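Local atomic coordinates of tyrosine--tRNA ligase (Archaeoglobus fulgidus, PDB entry 2CYB), a protein that probably catalyses the ATP-dependent attachment of tyrosine to tRNA(Tyr), with tyrosyl-AMP as the intermediate, and works as a homodimer. Residues 123-128 and 155-160; 129-134 and 191-196; 247-252 and 288-293; 257-260 and 265-268. All coordinates share one frame; numbering follows the deposited sequence.

Interaction 1. Residues 123-128 and 155-160. With TYR (tyrosine), chain C.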
loop_
_atom_site.group_PDB
_atom_site.type_symbol
_atom_site.label_atom_id
_atom_site.label_comp_id
_atom_site.label_asym_id
_atom_site.label_seq_id
_atom_site.Cartn_x
_atom_site.Cartn_y
_atom_site.Cartn_z
ATOM N N LEU A 123 11.010 3.684 -1.629
ATOM C CA LEU A 123 10.791 4.381 -2.881
ATOM C C LEU A 123 10.457 3.362 -3.974
ATOM O O LEU A 123 9.590 3.613 -4.821
ATOM C CB LEU A 123 12.030 5.202 -3.244
ATOM C CG LEU A 123 11.868 6.464 -4.097
ATOM C CD1 LEU A 123 10.482 7.083 -3.951
ATOM C CD2 LEU A 123 12.934 7.455 -3.645
ATOM N N ASP A 124 11.126 2.207 -3.954
ATOM C CA ASP A 124 10.846 1.171 -4.948
ATOM C C ASP A 124 9.419 0.648 -4.788
ATOM O O ASP A 124 8.749 0.333 -5.780
ATOM C CB ASP A 124 11.828 0.007 -4.814
ATOM C CG ASP A 124 13.116 0.243 -5.575
ATOM O OD1 ASP A 124 14.088 -0.494 -5.320
ATOM O OD2 ASP A 124 13.151 1.155 -6.428
ATOM N N VAL A 125 8.969 0.535 -3.543
ATOM C CA VAL A 125 7.614 0.067 -3.268
ATOM C C VAL A 125 6.629 1.033 -3.905
ATOM O O VAL A 125 5.662 0.618 -4.551
ATOM C CB VAL A 125 7.326 -0.020 -1.743
ATOM C CG1 VAL A 125 5.834 -0.248 -1.502
ATOM C CG2 VAL A 125 8.126 -1.151 -1.131
ATOM N N LEU A 126 6.879 2.331 -3.736
ATOM C CA LEU A 126 5.989 3.331 -4.312
ATOM C C LEU A 126 5.972 3.255 -5.840
ATOM O O LEU A 126 4.920 3.409 -6.463
ATOM C CB LEU A 126 6.391 4.736 -3.848
ATOM C CG LEU A 126 6.246 5.011 -2.348
ATOM C CD1 LEU A 126 6.406 6.497 -2.109
ATOM C CD2 LEU A 126 4.890 4.532 -1.834
ATOM N N LYS A 127 7.134 3.011 -6.439
ATOM C CA LYS A 127 7.236 2.895 -7.893
ATOM C C LYS A 127 6.496 1.642 -8.353
ATOM O O LYS A 127 5.756 1.669 -9.346
ATOM C CB LYS A 127 8.704 2.820 -8.315
ATOM C CG LYS A 127 9.468 4.117 -8.090
ATOM C CD LYS A 127 10.943 3.965 -8.451
ATOM C CE LYS A 127 11.683 5.288 -8.310
ATOM N NZ LYS A 127 13.124 5.164 -8.674
ATOM N N MET A 128 6.707 0.541 -7.639
ATOM C CA MET A 128 6.015 -0.708 -7.965
ATOM C C MET A 128 4.501 -0.495 -7.862
ATOM O O MET A 128 3.737 -0.944 -8.724
ATOM C CB MET A 128 6.431 -1.823 -7.000
ATOM C CG MET A 128 7.741 -2.508 -7.341
ATOM S SD MET A 128 7.583 -3.518 -8.840
ATOM C CE MET A 128 6.637 -4.883 -8.218
ATOM N N GLN A 155 -2.509 -6.066 2.603
ATOM C CA GLN A 155 -2.336 -7.282 1.823
ATOM C C GLN A 155 -2.139 -6.996 0.333
ATOM O O GLN A 155 -1.728 -7.871 -0.428
ATOM C CB GLN A 155 -3.514 -8.231 2.113
ATOM C CG GLN A 155 -3.435 -8.776 3.551
ATOM C CD GLN A 155 -4.778 -9.155 4.164
ATOM O OE1 GLN A 155 -5.795 -8.508 3.923
ATOM N NE2 GLN A 155 -4.774 -10.195 4.991
ATOM N N MET A 156 -2.378 -5.752 -0.074
ATOM C CA MET A 156 -2.189 -5.365 -1.470
ATOM C C MET A 156 -0.778 -4.809 -1.670
ATOM O O MET A 156 -0.276 -4.750 -2.792
ATOM C CB MET A 156 -3.236 -4.326 -1.885
ATOM C CG MET A 156 -4.672 -4.802 -1.708
ATOM S SD MET A 156 -5.077 -6.230 -2.765
ATOM C CE MET A 156 -4.867 -7.603 -1.598
ATOM N N ILE A 157 -0.150 -4.385 -0.574
ATOM C CA ILE A 157 1.220 -3.870 -0.613
ATOM C C ILE A 157 2.172 -5.076 -0.561
ATOM O O ILE A 157 3.228 -5.080 -1.191
ATOM C CB ILE A 157 1.509 -2.972 0.614
ATOM C CG1 ILE A 157 0.664 -1.699 0.540
ATOM C CG2 ILE A 157 2.996 -2.635 0.684
ATOM C CD1 ILE A 157 0.698 -0.887 1.824
ATOM N N TYR A 158 1.763 -6.089 0.202
ATOM C CA TYR A 158 2.495 -7.347 0.411
ATOM C C TYR A 158 3.180 -7.952 -0.839
ATOM O O TYR A 158 4.387 -8.206 -0.823
ATOM C CB TYR A 158 1.515 -8.350 1.057
ATOM C CG TYR A 158 2.046 -9.707 1.457
ATOM C CD1 TYR A 158 2.010 -10.128 2.796
ATOM C CD2 TYR A 158 2.507 -10.607 0.498
ATOM C CE1 TYR A 158 2.414 -11.416 3.156
ATOM C CE2 TYR A 158 2.911 -11.886 0.845
ATOM C CZ TYR A 158 2.866 -12.286 2.167
ATOM O OH TYR A 158 3.301 -13.549 2.491
ATOM N N PRO A 159 2.433 -8.176 -1.940
ATOM C CA PRO A 159 3.070 -8.756 -3.133
ATOM C C PRO A 159 4.155 -7.890 -3.753
ATOM O O PRO A 159 5.152 -8.400 -4.249
ATOM C CB PRO A 159 1.892 -8.983 -4.088
ATOM C CG PRO A 159 0.949 -7.860 -3.713
ATOM C CD PRO A 159 1.013 -7.876 -2.196
ATOM N N LEU A 160 3.958 -6.581 -3.724
ATOM C CA LEU A 160 4.947 -5.668 -4.277
ATOM C C LEU A 160 6.263 -5.803 -3.512
ATOM O O LEU A 160 7.343 -5.828 -4.106
ATOM C CB LEU A 160 4.447 -4.227 -4.180
ATOM C CG LEU A 160 3.028 -3.967 -4.692
ATOM C CD1 LEU A 160 2.737 -2.474 -4.593
ATOM C CD2 LEU A 160 2.887 -4.454 -6.129
HETATM N N TYR C . 4.570 -15.082 0.468
HETATM C CA TYR C . 5.335 -16.141 1.170
HETATM C C TYR C . 4.398 -17.169 1.800
HETATM O O TYR C . 4.909 -18.114 2.423
HETATM C CB TYR C . 6.231 -15.499 2.235
HETATM C CG TYR C . 7.250 -14.572 1.618
HETATM C CD1 TYR C . 7.337 -13.232 1.998
HETATM C CD2 TYR C . 8.132 -15.045 0.638
HETATM C CE1 TYR C . 8.291 -12.380 1.415
HETATM C CE2 TYR C . 9.074 -14.216 0.056
HETATM C CZ TYR C . 9.153 -12.885 0.447
HETATM O OH TYR C . 10.108 -12.082 -0.125
HETATM O OXT TYR C . 3.167 -17.024 1.648
#

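Interaction 2. Residues 129-134 and 191-196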
loop_
_atom_site.group_PDB
_atom_site.type_symbol
_atom_site.label_atom_id
_atom_site.label_comp_id
_atom_site.label_asym_id
_atom_site.label_seq_id
_atom_site.Cartn_x
_atom_site.Cartn_y
_atom_site.Cartn_z
ATOM N N ALA A 129 4.065 0.187 -6.804
ATOM C CA ALA A 129 2.633 0.436 -6.614
ATOM C C ALA A 129 2.047 1.291 -7.728
ATOM O O ALA A 129 0.899 1.107 -8.117
ATOM C CB ALA A 129 2.376 1.108 -5.251
ATOM N N ARG A 130 2.836 2.237 -8.231
ATOM C CA ARG A 130 2.388 3.129 -9.294
ATOM C C ARG A 130 2.193 2.405 -10.630
ATOM O O ARG A 130 1.354 2.809 -11.437
ATOM C CB ARG A 130 3.400 4.270 -9.464
ATOM C CG ARG A 130 3.275 5.064 -10.762
ATOM C CD ARG A 130 2.020 5.899 -10.795
ATOM N NE ARG A 130 1.941 6.713 -12.009
ATOM C CZ ARG A 130 1.396 6.310 -13.154
ATOM N NH1 ARG A 130 1.371 7.127 -14.200
ATOM N NH2 ARG A 130 0.866 5.099 -13.253
ATOM N N ILE A 131 2.952 1.335 -10.862
ATOM C CA ILE A 131 2.832 0.607 -12.128
ATOM C C ILE A 131 2.084 -0.719 -12.045
ATOM O O ILE A 131 1.945 -1.423 -13.045
ATOM C CB ILE A 131 4.229 0.360 -12.766
ATOM C CG1 ILE A 131 5.047 -0.623 -11.922
ATOM C CG2 ILE A 131 4.990 1.681 -12.843
ATOM C CD1 ILE A 131 6.365 -1.056 -12.572
ATOM N N THR A 132 1.584 -1.054 -10.862
ATOM C CA THR A 132 0.858 -2.302 -10.673
ATOM C C THR A 132 -0.634 -2.042 -10.433
ATOM O O THR A 132 -1.000 -1.318 -9.514
ATOM C CB THR A 132 1.439 -3.078 -9.468
ATOM O OG1 THR A 132 2.834 -3.314 -9.685
ATOM C CG2 THR A 132 0.719 -4.406 -9.285
ATOM N N THR A 133 -1.502 -2.610 -11.265
ATOM C CA THR A 133 -2.933 -2.414 -11.057
ATOM C C THR A 133 -3.360 -3.110 -9.767
ATOM O O THR A 133 -2.774 -4.116 -9.362
ATOM C CB THR A 133 -3.784 -3.007 -12.217
ATOM O OG1 THR A 133 -3.609 -4.429 -12.262
ATOM C CG2 THR A 133 -3.378 -2.403 -13.543
ATOM N N LEU A 134 -4.369 -2.554 -9.103
ATOM C CA LEU A 134 -4.893 -3.163 -7.889
ATOM C C LEU A 134 -5.359 -4.586 -8.237
ATOM O O LEU A 134 -5.174 -5.521 -7.472
ATOM C CB LEU A 134 -6.074 -2.348 -7.356
ATOM C CG LEU A 134 -6.812 -2.962 -6.161
ATOM C CD1 LEU A 134 -5.829 -3.214 -5.007
ATOM C CD2 LEU A 134 -7.935 -2.029 -5.722
ATOM N N LEU A 191 9.842 -5.965 -12.110
ATOM C CA LEU A 191 11.193 -5.638 -11.666
ATOM C C LEU A 191 12.054 -4.980 -12.745
ATOM O O LEU A 191 12.799 -4.049 -12.455
ATOM C CB LEU A 191 11.905 -6.870 -11.108
ATOM C CG LEU A 191 11.356 -7.358 -9.755
ATOM C CD1 LEU A 191 12.230 -8.468 -9.221
ATOM C CD2 LEU A 191 11.322 -6.207 -8.762
ATOM N N PRO A 192 11.954 -5.440 -14.002
ATOM C CA PRO A 192 12.786 -4.795 -15.021
ATOM C C PRO A 192 12.455 -3.309 -15.175
ATOM O O PRO A 192 13.331 -2.507 -15.496
ATOM C CB PRO A 192 12.468 -5.593 -16.285
ATOM C CG PRO A 192 12.143 -6.968 -15.751
ATOM C CD PRO A 192 11.266 -6.623 -14.557
ATOM N N ARG A 193 11.195 -2.948 -14.938
ATOM C CA ARG A 193 10.768 -1.559 -15.062
ATOM C C ARG A 193 11.429 -0.687 -14.005
ATOM O O ARG A 193 11.450 0.541 -14.127
ATOM C CB ARG A 193 9.251 -1.448 -14.954
ATOM C CG ARG A 193 8.493 -2.169 -16.057
ATOM C CD ARG A 193 8.711 -1.512 -17.411
ATOM N NE ARG A 193 7.867 -2.113 -18.440
ATOM C CZ ARG A 193 7.655 -1.582 -19.636
ATOM N NH1 ARG A 193 8.228 -0.426 -19.966
ATOM N NH2 ARG A 193 6.857 -2.202 -20.501
ATOM N N LEU A 194 11.964 -1.320 -12.965
ATOM C CA LEU A 194 12.638 -0.587 -11.908
ATOM C C LEU A 194 14.145 -0.752 -12.024
ATOM O O LEU A 194 14.893 -0.410 -11.111
ATOM C CB LEU A 194 12.150 -1.059 -10.532
ATOM C CG LEU A 194 10.831 -0.426 -10.062
ATOM C CD1 LEU A 194 9.702 -0.792 -11.005
ATOM C CD2 LEU A 194 10.507 -0.898 -8.654
ATOM N N GLY A 195 14.586 -1.288 -13.156
ATOM C CA GLY A 195 16.007 -1.479 -13.374
ATOM C C GLY A 195 16.604 -2.730 -12.754
ATOM O O GLY A 195 17.816 -2.797 -12.566
ATOM N N TYR A 196 15.773 -3.715 -12.423
ATOM C CA TYR A 196 16.276 -4.954 -11.838
ATOM C C TYR A 196 16.042 -6.121 -12.789
ATOM O O TYR A 196 15.175 -6.061 -13.652
ATOM C CB TYR A 196 15.588 -5.238 -10.503
ATOM C CG TYR A 196 15.756 -4.134 -9.486
ATOM C CD1 TYR A 196 14.657 -3.396 -9.047
ATOM C CD2 TYR A 196 17.006 -3.837 -8.950
ATOM C CE1 TYR A 196 14.797 -2.393 -8.094
ATOM C CE2 TYR A 196 17.162 -2.829 -7.995
ATOM C CZ TYR A 196 16.049 -2.115 -7.573
ATOM O OH TYR A 196 16.186 -1.131 -6.625
#

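Interaction 3. Residues 247-252 and 288-293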
loop_
_atom_site.group_PDB
_atom_site.type_symbol
_atom_site.label_atom_id
_atom_site.label_comp_id
_atom_site.label_asym_id
_atom_site.label_seq_id
_atom_site.Cartn_x
_atom_site.Cartn_y
_atom_site.Cartn_z
ATOM N N GLU A 247 -0.732 -40.205 -6.262
ATOM C CA GLU A 247 -0.929 -38.761 -6.176
ATOM C C GLU A 247 -1.904 -38.357 -5.078
ATOM O O GLU A 247 -2.885 -39.052 -4.812
ATOM C CB GLU A 247 -1.409 -38.210 -7.519
ATOM C CG GLU A 247 -0.453 -38.474 -8.666
ATOM C CD GLU A 247 -0.790 -37.662 -9.900
ATOM O OE1 GLU A 247 -1.952 -37.719 -10.356
ATOM O OE2 GLU A 247 0.110 -36.966 -10.417
ATOM N N GLU A 248 -1.621 -37.224 -4.444
ATOM C CA GLU A 248 -2.450 -36.703 -3.365
ATOM C C GLU A 248 -2.423 -37.640 -2.162
ATOM O O GLU A 248 -3.274 -37.546 -1.274
ATOM C CB GLU A 248 -3.901 -36.502 -3.828
ATOM C CG GLU A 248 -4.783 -35.784 -2.800
ATOM C CD GLU A 248 -6.268 -35.836 -3.134
ATOM O OE1 GLU A 248 -6.658 -35.350 -4.217
ATOM O OE2 GLU A 248 -7.046 -36.362 -2.306
ATOM N N ASN A 249 -1.456 -38.555 -2.140
ATOM C CA ASN A 249 -1.328 -39.480 -1.019
ATOM C C ASN A 249 -0.336 -38.852 -0.049
ATOM O O ASN A 249 0.871 -38.835 -0.301
ATOM C CB ASN A 249 -0.830 -40.854 -1.495
ATOM C CG ASN A 249 -0.892 -41.914 -0.398
ATOM O OD1 ASN A 249 -1.299 -43.055 -0.642
ATOM N ND2 ASN A 249 -0.483 -41.544 0.811
ATOM N N PRO A 250 -0.841 -38.323 1.073
ATOM C CA PRO A 250 -0.076 -37.663 2.136
ATOM C C PRO A 250 1.122 -38.446 2.653
ATOM O O PRO A 250 2.172 -37.872 2.932
ATOM C CB PRO A 250 -1.123 -37.451 3.230
ATOM C CG PRO A 250 -2.392 -37.327 2.463
ATOM C CD PRO A 250 -2.265 -38.412 1.444
ATOM N N ILE A 251 0.958 -39.755 2.805
ATOM C CA ILE A 251 2.039 -40.588 3.305
ATOM C C ILE A 251 3.121 -40.763 2.244
ATOM O O ILE A 251 4.314 -40.656 2.543
ATOM C CB ILE A 251 1.500 -41.966 3.758
ATOM C CG1 ILE A 251 0.394 -41.751 4.790
ATOM C CG2 ILE A 251 2.617 -42.809 4.355
ATOM C CD1 ILE A 251 0.812 -40.875 5.963
ATOM N N LEU A 252 2.705 -41.025 1.010
ATOM C CA LEU A 252 3.660 -41.181 -0.076
ATOM C C LEU A 252 4.419 -39.872 -0.255
ATOM O O LEU A 252 5.618 -39.873 -0.543
ATOM C CB LEU A 252 2.945 -41.547 -1.374
ATOM C CG LEU A 252 2.666 -43.037 -1.568
ATOM C CD1 LEU A 252 1.944 -43.251 -2.888
ATOM C CD2 LEU A 252 3.980 -43.807 -1.549
ATOM N N GLU A 288 5.971 -47.679 -7.337
ATOM C CA GLU A 288 5.653 -48.815 -8.193
ATOM C C GLU A 288 5.074 -49.963 -7.368
ATOM O O GLU A 288 4.069 -50.563 -7.748
ATOM C CB GLU A 288 6.910 -49.283 -8.929
ATOM C CG GLU A 288 6.742 -49.412 -10.441
ATOM C CD GLU A 288 6.578 -48.067 -11.138
ATOM O OE1 GLU A 288 5.611 -47.341 -10.826
ATOM O OE2 GLU A 288 7.421 -47.739 -12.003
ATOM N N ASP A 289 5.712 -50.267 -6.243
ATOM C CA ASP A 289 5.242 -51.342 -5.372
ATOM C C ASP A 289 3.930 -50.985 -4.689
ATOM O O ASP A 289 3.115 -51.862 -4.395
ATOM C CB ASP A 289 6.301 -51.679 -4.317
ATOM C CG ASP A 289 7.173 -52.852 -4.730
ATOM O OD1 ASP A 289 7.009 -53.346 -5.864
ATOM O OD2 ASP A 289 8.020 -53.283 -3.922
ATOM N N PHE A 290 3.729 -49.694 -4.438
ATOM C CA PHE A 290 2.507 -49.230 -3.802
ATOM C C PHE A 290 1.365 -49.338 -4.806
ATOM O O PHE A 290 0.262 -49.770 -4.481
ATOM C CB PHE A 290 2.656 -47.773 -3.361
ATOM C CG PHE A 290 1.575 -47.315 -2.423
ATOM C CD1 PHE A 290 1.630 -47.640 -1.072
ATOM C CD2 PHE A 290 0.486 -46.597 -2.896
ATOM C CE1 PHE A 290 0.613 -47.259 -0.205
ATOM C CE2 PHE A 290 -0.541 -46.211 -2.034
ATOM C CZ PHE A 290 -0.474 -46.543 -0.685
ATOM N N LYS A 291 1.652 -48.944 -6.038
ATOM C CA LYS A 291 0.672 -48.972 -7.102
ATOM C C LYS A 291 0.250 -50.408 -7.425
ATOM O O LYS A 291 -0.915 -50.665 -7.723
ATOM C CB LYS A 291 1.269 -48.298 -8.340
ATOM C CG LYS A 291 0.258 -47.709 -9.302
ATOM C CD LYS A 291 0.963 -46.898 -10.385
ATOM C CE LYS A 291 -0.034 -46.222 -11.320
ATOM N NZ LYS A 291 0.640 -45.398 -12.369
ATOM N N SER A 292 1.198 -51.337 -7.352
ATOM C CA SER A 292 0.930 -52.743 -7.658
ATOM C C SER A 292 0.309 -53.525 -6.503
ATOM O O SER A 292 -0.190 -54.635 -6.693
ATOM C CB SER A 292 2.220 -53.445 -8.083
ATOM O OG SER A 292 3.085 -53.640 -6.974
ATOM N N GLY A 293 0.351 -52.960 -5.305
ATOM C CA GLY A 293 -0.217 -53.654 -4.165
ATOM C C GLY A 293 0.807 -54.489 -3.421
ATOM O O GLY A 293 0.459 -55.202 -2.484
#

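Interaction 4. Residues 257-260 and 265-268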
loop_
_atom_site.group_PDB
_atom_site.type_symbol
_atom_site.label_atom_id
_atom_site.label_comp_id
_atom_site.label_asym_id
_atom_site.label_seq_id
_atom_site.Cartn_x
_atom_site.Cartn_y
_atom_site.Cartn_z
ATOM N N TYR A 257 9.046 -36.344 -0.617
ATOM C CA TYR A 257 9.644 -35.037 -0.354
ATOM C C TYR A 257 10.571 -34.885 0.842
ATOM O O TYR A 257 11.471 -34.042 0.822
ATOM C CB TYR A 257 8.526 -33.994 -0.264
ATOM C CG TYR A 257 7.716 -33.898 -1.535
ATOM C CD1 TYR A 257 8.290 -33.409 -2.712
ATOM C CD2 TYR A 257 6.402 -34.353 -1.584
ATOM C CE1 TYR A 257 7.577 -33.386 -3.905
ATOM C CE2 TYR A 257 5.679 -34.333 -2.768
ATOM C CZ TYR A 257 6.275 -33.851 -3.928
ATOM O OH TYR A 257 5.580 -33.866 -5.108
ATOM N N HIS A 258 10.383 -35.692 1.879
ATOM C CA HIS A 258 11.230 -35.549 3.058
ATOM C C HIS A 258 12.187 -36.694 3.361
ATOM O O HIS A 258 13.375 -36.475 3.597
ATOM C CB HIS A 258 10.358 -35.296 4.299
ATOM C CG HIS A 258 9.394 -34.159 4.138
ATOM N ND1 HIS A 258 8.122 -34.326 3.633
ATOM C CD2 HIS A 258 9.536 -32.832 4.368
ATOM C CE1 HIS A 258 7.523 -33.150 3.556
ATOM N NE2 HIS A 258 8.359 -32.227 3.995
ATOM N N ILE A 259 11.676 -37.918 3.359
ATOM C CA ILE A 259 12.506 -39.060 3.707
ATOM C C ILE A 259 13.560 -39.466 2.682
ATOM O O ILE A 259 14.748 -39.498 3.002
ATOM C CB ILE A 259 11.622 -40.269 4.057
ATOM C CG1 ILE A 259 10.613 -39.855 5.142
ATOM C CG2 ILE A 259 12.490 -41.417 4.574
ATOM C CD1 ILE A 259 9.484 -40.853 5.364
ATOM N N LEU A 260 13.144 -39.778 1.460
ATOM C CA LEU A 260 14.111 -40.187 0.446
ATOM C C LEU A 260 15.190 -39.131 0.172
ATOM O O LEU A 260 16.371 -39.465 0.071
ATOM C CB LEU A 260 13.388 -40.583 -0.843
ATOM C CG LEU A 260 12.722 -41.960 -0.722
ATOM C CD1 LEU A 260 11.743 -42.171 -1.857
ATOM C CD2 LEU A 260 13.800 -43.046 -0.711
ATOM N N LYS A 265 17.358 -43.731 1.083
ATOM C CA LYS A 265 16.573 -44.941 0.913
ATOM C C LYS A 265 15.707 -45.098 2.148
ATOM O O LYS A 265 15.971 -44.481 3.179
ATOM C CB LYS A 265 17.489 -46.162 0.774
ATOM C CG LYS A 265 18.378 -46.419 1.985
ATOM C CD LYS A 265 19.345 -45.265 2.230
ATOM C CE LYS A 265 20.224 -45.502 3.452
ATOM N NZ LYS A 265 21.130 -46.674 3.293
ATOM N N ILE A 266 14.669 -45.915 2.048
ATOM C CA ILE A 266 13.806 -46.139 3.196
ATOM C C ILE A 266 13.545 -47.631 3.362
ATOM O O ILE A 266 13.110 -48.312 2.429
ATOM C CB ILE A 266 12.474 -45.378 3.055
ATOM C CG1 ILE A 266 11.577 -45.671 4.261
ATOM C CG2 ILE A 266 11.793 -45.755 1.747
ATOM C CD1 ILE A 266 10.282 -44.873 4.271
ATOM N N VAL A 267 13.851 -48.135 4.550
ATOM C CA VAL A 267 13.641 -49.535 4.859
ATOM C C VAL A 267 12.248 -49.681 5.459
ATOM O O VAL A 267 11.903 -49.009 6.432
ATOM C CB VAL A 267 14.685 -50.041 5.878
ATOM C CG1 VAL A 267 14.394 -51.484 6.257
ATOM C CG2 VAL A 267 16.080 -49.924 5.291
ATOM N N VAL A 268 11.442 -50.546 4.864
ATOM C CA VAL A 268 10.097 -50.788 5.351
ATOM C C VAL A 268 10.085 -52.167 5.997
ATOM O O VAL A 268 10.007 -53.186 5.308
ATOM C CB VAL A 268 9.084 -50.752 4.198
ATOM C CG1 VAL A 268 7.686 -51.027 4.713
ATOM C CG2 VAL A 268 9.142 -49.396 3.513
#

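Interaction 1. Residues 123-128 and 155-160
Leu160 lays its side chain across the flank of helix 119-131, between Met128 and the backbone of Val125. Its CB meets Met128 CB at 4.2 Å, and its CD1 comes 4.3 Å from Val125 O. One turn earlier on each helix, Val125 CG1 packs on Ile157 CG2 at 4.3 Å. The contact is buried and made by aliphatic groups. The short helix segments run at 107° to each other.

Tyr158 sits on another side of its helix and serves the substrate. Its CG is anti to the backbone N (chi1 -176°), which carries the ring away from Leu160 and into the tyrosine pocket. The amino N of the bound tyrosine comes in at the ring edge, in plane, and donates a hydrogen bond to Tyr158 OH (2.8 Å). Glu40 also bonds this hydroxyl, and His74 meets the ring edge-to-face. A phenylalanine here would probably leave the substrate amino group without this acceptor and Glu40 without this hydroxyl.

Helix 154-168 thus lies between the pocket and helix 119-131. Helix 181-190 touches Met128 and Pro159, and Ile157 also packs on Ala129 of the second subunit.

Interaction 2. Residues 129-134 and 191-196
Ile131 carries this small surface contact, and Leu194 and Arg193 receive it. A single methyl does the touching. Ile131 CD1 lies 3.7 Å from Leu194 CD1 and 3.8 Å from Arg193 CB, so it rests against two consecutive residues of the facing turn. The side chain of Ile131 crosses both partners at a slant. Its CG1 stands between the backbone N and the carbonyl carbon (chi1 68°), and the extended chi2 then pushes CD1 out to the turn. Arg193 offers only the root of its side chain. Beyond CB the chain bends and takes the guanidinium group away from Ile131. Leu194 has a second role, since it also packs on Asp124, Lys127 and Met128 of helix 119-131.

The turn that presents these residues is tightly bonded. Leu191 O accepts from Leu194 N (2.9 Å) and Tyr196 N (3.0 Å), which reach it from opposite faces of its plane. Gly195 N bonds to Pro192 O at 2.9 Å. Leu194 O lies 3.5 Å above one face of the Tyr196 ring, offset toward the rim.

Close by, Arg130 forms a salt bridge with Glu79 of the second subunit. Thr133 caps the start of the next helix by bonding Arg136 N. The region around helix 119-131 is consistent with the connective polypeptide of class I synthetases, which in tyrosyl enzymes helps form the dimer. The facing turn is a Schellman motif. It has the 6→1 bond from Tyr196 to Leu191, the 5→2 bond from Gly195 to Pro192, and a glycine of positive phi at the C' position.

Interaction 3. Residues 247-252 and 288-293
Leu252 and Phe290 mark the closest backbone approach of the two segments, with their CA atoms 8.9 Å apart. Leu252 lies in the first turn of helix 250-263, and Phe290 lies in the last turn of helix 283-292. This is helix-to-helix packing in the mainly helical C-terminal part of the enzyme, away from the annotated sites. Side chains fill the distance between the two backbones.

Phe290 contributes the largest share of the buried surface. Its CG is anti to the backbone N (chi1 -167°), which sends the ring out toward the other helix. Leu252 covers one face of that ring, and its CD1 lies 3.6 Å from Phe290 CD2. The amide of Asn249, the N-cap residue of helix 250-263, approaches obliquely, on the same side of the ring as Leu252. Its plane stands 81° from that of the ring. Pro297 and Leu300 of helix 297-319 touch Phe290 and Leu252 respectively. With an alanine in place of Phe290, Leu252 would probably lose the ring face it covers, and a gap would be likely to open between the two helices.

Past Phe290 the helix ends, and Gly293 takes a positive phi. Ser292 OG donates to Asp289 O (3.1 Å) from above the carbonyl plane, 43° out of it.

Interaction 4. Residues 257-260 and 265-268
Ile259 and Ile266 face each other across the join between helix 250-263 and strand 266-268. Both point their CB atoms at the opposite segment. The two side chains meet at a slant, the branch methyl of Ile259 against the end methyl of Ile266: Ile259 CG2 lies 4.1 Å from Ile266 CD1. Ile266 reaches this far because its CG1 is anti to the backbone N (chi1 178°) and chi2 is also extended. Its other branch, CG2, serves a second partner, Leu260 CD2, at 4.2 Å. Ile266 is therefore held by two neighbouring residues of the helix, one on each branch.

Leu260 sets off to the side of the strand, and its CD2 then turns in over the backbone. It comes to 3.7 Å from Lys265 CA. Lys265 takes part mainly through its main chain here, since its CB points the other way and the side chain is exposed. The CA atoms of Leu260 and Lys265 are 5.4 Å apart, as the chain has just turned back.

Tyr307 of helix 297-319 packs on both isoleucines, and its hydroxyl bonds Val267 N. The helix has a wider pi-type turn at 257-259, and within it His258 NE2 bonds the carbonyl O of Leu47 in the HIGH region. The contact is a helix-turn-strand junction, through which helix 250-263 leads into the two-stranded antiparallel hairpin of strands 266-268 and 278-280.

In the fold
The four contacts form two pairs on opposite sides of the chain's centre. Interactions 1 and 2 share helix 119-131, and their centres are 8 Å apart. They touch directly: Asp124 OD1 lies 2.6 Å from Tyr196 OH, a probable hydrogen bond. Their segments alternate along the chain, and both reach the second subunit. Interactions 3 and 4 share helix 250-263, with centres 13 Å apart, and interaction 4 falls between the two segments of interaction 3. This second pair comes later in the chain, about 42 to 44 Å away between centres. One pair therefore belongs to the dimer-forming, tyrosine-binding side, and the other to the C-terminal part, where helices pack with a small antiparallel sheet.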